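Local coordinates for ATP-dependent Clp protease adapter protein ClpS 2 (Agrobacterium tumefaciens, PDB 4YJM) that probably modulates the substrate specificity of ClpAP-mediated, ATP-dependent protein degradation, acting as an N-degron adaptor of the ClpS family that binds the N-terminal domain of ClpA, at residues E37-T40 against V41-A45; V70-E73 against R74-E78. All blocks are in the same frame, centred on the assembly; numbering follows the deposited sequence.

Interaction 1 (E37-T40 against V41-A45)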
loop_
_atom_site.group_PDB
_atom_site.type_symbol
_atom_site.label_atom_id
_atom_site.label_comp_id
_atom_site.label_asym_id
_atom_site.label_seq_id
_atom_site.Cartn_x
_atom_site.Cartn_y
_atom_site.Cartn_z
ATOM N N GLU A 37 6.582 -3.467 -11.847
ATOM C CA GLU A 37 6.236 -2.245 -12.551
ATOM C C GLU A 37 4.754 -1.901 -12.386
ATOM O O GLU A 37 4.388 -0.730 -12.459
ATOM C CB GLU A 37 6.605 -2.360 -14.028
ATOM C CG GLU A 37 8.099 -2.313 -14.278
ATOM C CD GLU A 37 8.756 -1.108 -13.635
ATOM O OE1 GLU A 37 8.104 -0.044 -13.550
ATOM O OE2 GLU A 37 9.918 -1.231 -13.198
ATOM N N PHE A 38 3.916 -2.912 -12.162
ATOM C CA PHE A 38 2.502 -2.676 -11.859
ATOM C C PHE A 38 2.372 -2.034 -10.495
ATOM O O PHE A 38 1.615 -1.081 -10.333
ATOM C CB PHE A 38 1.673 -3.969 -11.896
ATOM C CG PHE A 38 0.181 -3.745 -11.696
ATOM C CD1 PHE A 38 -0.611 -3.199 -12.715
ATOM C CD2 PHE A 38 -0.427 -4.077 -10.504
ATOM C CE1 PHE A 38 -1.990 -2.988 -12.519
ATOM C CE2 PHE A 38 -1.786 -3.857 -10.301
ATOM C CZ PHE A 38 -2.563 -3.323 -11.301
ATOM N N VAL A 39 3.105 -2.542 -9.505
ATOM C CA VAL A 39 3.012 -1.956 -8.149
ATOM C C VAL A 39 3.462 -0.512 -8.171
ATOM O O VAL A 39 2.867 0.330 -7.496
ATOM C CB VAL A 39 3.842 -2.755 -7.095
ATOM C CG1 VAL A 39 3.707 -2.179 -5.682
ATOM C CG2 VAL A 39 3.393 -4.185 -7.076
ATOM N N THR A 40 4.517 -0.208 -8.913
ATOM C CA THR A 40 4.971 1.167 -9.046
ATOM C C THR A 40 3.853 2.101 -9.534
ATOM O O THR A 40 3.656 3.191 -8.976
ATOM C CB THR A 40 6.176 1.245 -9.986
ATOM O OG1 THR A 40 7.323 0.735 -9.303
ATOM C CG2 THR A 40 6.463 2.676 -10.422
ATOM N N VAL A 41 3.089 1.685 -10.539
ATOM C CA VAL A 41 2.084 2.590 -11.081
ATOM C C VAL A 41 0.868 2.635 -10.148
ATOM O O VAL A 41 0.236 3.676 -10.042
ATOM C CB VAL A 41 1.682 2.201 -12.520
ATOM C CG1 VAL A 41 2.899 2.268 -13.413
ATOM C CG2 VAL A 41 1.124 0.786 -12.583
ATOM N N VAL A 42 0.591 1.565 -9.408
ATOM C CA VAL A 42 -0.456 1.634 -8.378
ATOM C C VAL A 42 -0.081 2.626 -7.269
ATOM O O VAL A 42 -0.883 3.480 -6.882
ATOM C CB VAL A 42 -0.747 0.269 -7.762
ATOM C CG1 VAL A 42 -1.639 0.390 -6.517
ATOM C CG2 VAL A 42 -1.431 -0.614 -8.803
ATOM N N LEU A 43 1.150 2.537 -6.784
ATOM C CA LEU A 43 1.633 3.454 -5.751
ATOM C C LEU A 43 1.603 4.904 -6.221
ATOM O O LEU A 43 1.320 5.824 -5.448
ATOM C CB LEU A 43 3.069 3.100 -5.335
ATOM C CG LEU A 43 3.232 1.749 -4.618
ATOM C CD1 LEU A 43 4.676 1.459 -4.336
ATOM C CD2 LEU A 43 2.462 1.728 -3.297
ATOM N N LYS A 44 1.953 5.128 -7.488
ATOM C CA LYS A 44 1.917 6.467 -8.031
ATOM C C LYS A 44 0.456 6.980 -8.093
ATOM O O LYS A 44 0.164 8.130 -7.713
ATOM C CB LYS A 44 2.573 6.507 -9.424
ATOM C CG LYS A 44 2.606 7.893 -10.081
ATOM C CD LYS A 44 3.410 8.895 -9.251
ATOM C CE LYS A 44 3.697 10.169 -10.029
ATOM N NZ LYS A 44 4.683 11.040 -9.331
ATOM N N ALA A 45 -0.446 6.155 -8.608
ATOM C CA ALA A 45 -1.821 6.614 -8.877
ATOM C C ALA A 45 -2.596 6.887 -7.580
ATOM O O ALA A 45 -3.309 7.866 -7.485
ATOM C CB ALA A 45 -2.575 5.593 -9.707
#
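Phe38 and Val42, one helical turn apart, are joined both through the backbone and through their side chains. Val42 N gives its hydrogen to Phe38 O at 3.0 Å. The next link is straighter: Leu43 N reaches Val39 O at 2.9 Å with an N-H...O angle of 170°. Lys44 N closes on Thr40 O at 3.0 Å. Val41 N is less firmly held, sharing its hydrogen between two weak bonds, one to Glu37 O at 3.3 Å and a more bent one to Phe38 O. The hydroxyl OG1 of Thr40 turns back to make a weak hydrogen bond with Arg36 O in the preceding turn.

Among the side chains, Phe38 CG lies trans to the backbone N (chi1 -175°), which carries the ring alongside the next turn, and chi2 (74°) turns one face to Val42. Methyl CG2 of Val42 sits over that face, offset toward its rim, in a CH-pi contact 4.0 Å from the Phe38 ring centroid. Val39 and Leu43 run side by side in the same direction, Val39 CG1 meeting Leu43 CD1 at 4.0 Å. Phe93 packs edge-to-face with the Phe38 ring. These i-to-i+4 backbone bonds and apolar pairs are those of an alpha-helix, here helix 36-47, one side of which packs against Met58 of helix 51-64 and Phe97 of strand 97-101. As in other ClpS proteins, Val39 with Thr34, Met58 and Leu95 probably lines the pocket that takes the N-degron side chain.

Interaction 2 (V70-E73 against R74-E78); sequences VVCE and RDIAE
Segment 70-73 is followed immediately along the chain by segment 74-78, and the chain folds back so sharply that their directions differ by 129° and their axes approach to 5.2 Å. Glu73 occupies the N-cap position. Ala77 N donates to Glu73 O at 2.9 Å, a nearly linear bond of 173° that closes the first helical turn.

Cys72 points its side chain at the helix. With SG set between its own backbone N and carbonyl carbon, the sulfur of Cys72 lies against the backbone of Ala77 and touches Ala77 CB at 3.7 Å and Ile76 CG2 at 4.0 Å. Glu73, extended along its length, crosses Ile76 at about a right angle, so that Glu73 OE1 comes within 3.5 Å of Ile76 CD1. Glu73 OE2 stands 3.9 Å from Asp75 OD2, and the two carboxylate planes are turned 35° apart. Such a pairing of like charges is probably mildly unfavourable, although Asp75 is poorly ordered. Ala77 also packs on Val26 of the neighbouring strand 23-29. This is a tight strand-to-helix junction, in which the edge strand of the ClpS antiparallel sheet leads into helix 74-91.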
loop_
_atom_site.group_PDB
_atom_site.type_symbol
_atom_site.label_atom_id
_atom_site.label_comp_id
_atom_site.label_asym_id
_atom_site.label_seq_id
_atom_site.Cartn_x
_atom_site.Cartn_y
_atom_site.Cartn_z
ATOM N N VAL A 70 1.758 4.966 3.999
ATOM C CA VAL A 70 1.282 6.234 4.520
ATOM C C VAL A 70 0.613 5.954 5.878
ATOM O O VAL A 70 0.214 4.818 6.133
ATOM C CB VAL A 70 0.314 6.909 3.530
ATOM C CG1 VAL A 70 -0.975 6.088 3.377
ATOM C CG2 VAL A 70 0.009 8.335 3.933
ATOM N N VAL A 71 0.501 6.974 6.727
ATOM C CA VAL A 71 -0.250 6.845 7.990
ATOM C C VAL A 71 -1.232 8.029 8.022
ATOM O O VAL A 71 -0.845 9.199 7.929
ATOM C CB VAL A 71 0.649 6.879 9.214
ATOM C CG1 VAL A 71 -0.157 6.510 10.488
ATOM C CG2 VAL A 71 1.904 5.986 9.047
ATOM N N CYS A 72 -2.533 7.720 8.074
ATOM C CA CYS A 72 -3.544 8.761 7.909
ATOM C C CYS A 72 -4.829 8.402 8.658
ATOM O O CYS A 72 -4.907 7.378 9.319
ATOM C CB CYS A 72 -3.846 8.988 6.428
ATOM S SG CYS A 72 -4.424 7.519 5.553
ATOM N N GLU A 73 -5.813 9.282 8.567
ATOM C CA GLU A 73 -7.112 9.082 9.209
ATOM C C GLU A 73 -7.698 7.723 8.801
ATOM O O GLU A 73 -7.573 7.303 7.644
ATOM C CB GLU A 73 -8.067 10.230 8.807
ATOM C CG GLU A 73 -9.536 10.026 9.187
ATOM C CD GLU A 73 -10.444 11.170 8.726
ATOM O OE1 GLU A 73 -9.988 12.024 7.941
ATOM O OE2 GLU A 73 -11.616 11.209 9.151
ATOM N N ARG A 74 -8.344 7.053 9.743
ATOM C CA ARG A 74 -8.822 5.692 9.477
ATOM C C ARG A 74 -9.625 5.564 8.179
ATOM O O ARG A 74 -9.347 4.698 7.367
ATOM C CB ARG A 74 -9.697 5.215 10.649
ATOM C CG ARG A 74 -10.105 3.762 10.535
ATOM C CD ARG A 74 -10.912 3.343 11.782
ATOM N NE ARG A 74 -12.208 4.003 11.799
ATOM C CZ ARG A 74 -12.673 4.722 12.811
ATOM N NH1 ARG A 74 -11.955 4.877 13.917
ATOM N NH2 ARG A 74 -13.864 5.284 12.707
ATOM N N ASP A 75 -10.662 6.386 7.996
ATOM C CA ASP A 75 -11.500 6.311 6.790
ATOM C C ASP A 75 -10.688 6.405 5.515
ATOM O O ASP A 75 -10.949 5.685 4.558
ATOM C CB ASP A 75 -12.581 7.418 6.782
ATOM C CG ASP A 75 -13.546 7.314 7.952
ATOM O OD1 ASP A 75 -13.750 6.202 8.478
ATOM O OD2 ASP A 75 -14.114 8.355 8.342
ATOM N N ILE A 76 -9.700 7.299 5.500
ATOM C CA ILE A 76 -8.903 7.509 4.315
ATOM C C ILE A 76 -7.960 6.327 4.102
ATOM O O ILE A 76 -7.835 5.831 2.979
ATOM C CB ILE A 76 -8.102 8.810 4.398
ATOM C CG1 ILE A 76 -9.068 9.976 4.651
ATOM C CG2 ILE A 76 -7.264 8.993 3.112
ATOM C CD1 ILE A 76 -8.373 11.285 4.927
ATOM N N ALA A 77 -7.362 5.828 5.183
ATOM C CA ALA A 77 -6.521 4.620 5.093
ATOM C C ALA A 77 -7.273 3.450 4.486
ATOM O O ALA A 77 -6.766 2.754 3.577
ATOM C CB ALA A 77 -5.991 4.239 6.471
ATOM N N GLU A 78 -8.505 3.235 4.961
ATOM C CA GLU A 78 -9.330 2.128 4.476
ATOM C C GLU A 78 -9.663 2.324 3.008
ATOM O O GLU A 78 -9.613 1.384 2.225
ATOM C CB GLU A 78 -10.611 1.993 5.296
ATOM C CG GLU A 78 -10.368 1.542 6.730
ATOM C CD GLU A 78 -11.538 1.753 7.678
ATOM O OE1 GLU A 78 -12.566 2.311 7.280
ATOM O OE2 GLU A 78 -11.424 1.345 8.861
#

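Overall arrangement
From the N terminus, strand 23-29 comes first and forms the middle of the three-stranded antiparallel sheet. Helix 36-47 follows and contains interaction 1 entirely, so this contact closes helical turns and no loop. Helix 51-64 then leads to strand 66-73, and interaction 2 marks the reversal from that edge strand into helix 74-91. The two contacts are in series, neither nesting nor crossing. Their centres are 19 Å apart, on opposite sides of the chain's centre, and their nearest atoms remain about 8 Å from each other. Strands supply an indirect connection: 97-101 touches the helix of interaction 1, while its sheet neighbour 23-29 touches both segments of interaction 2.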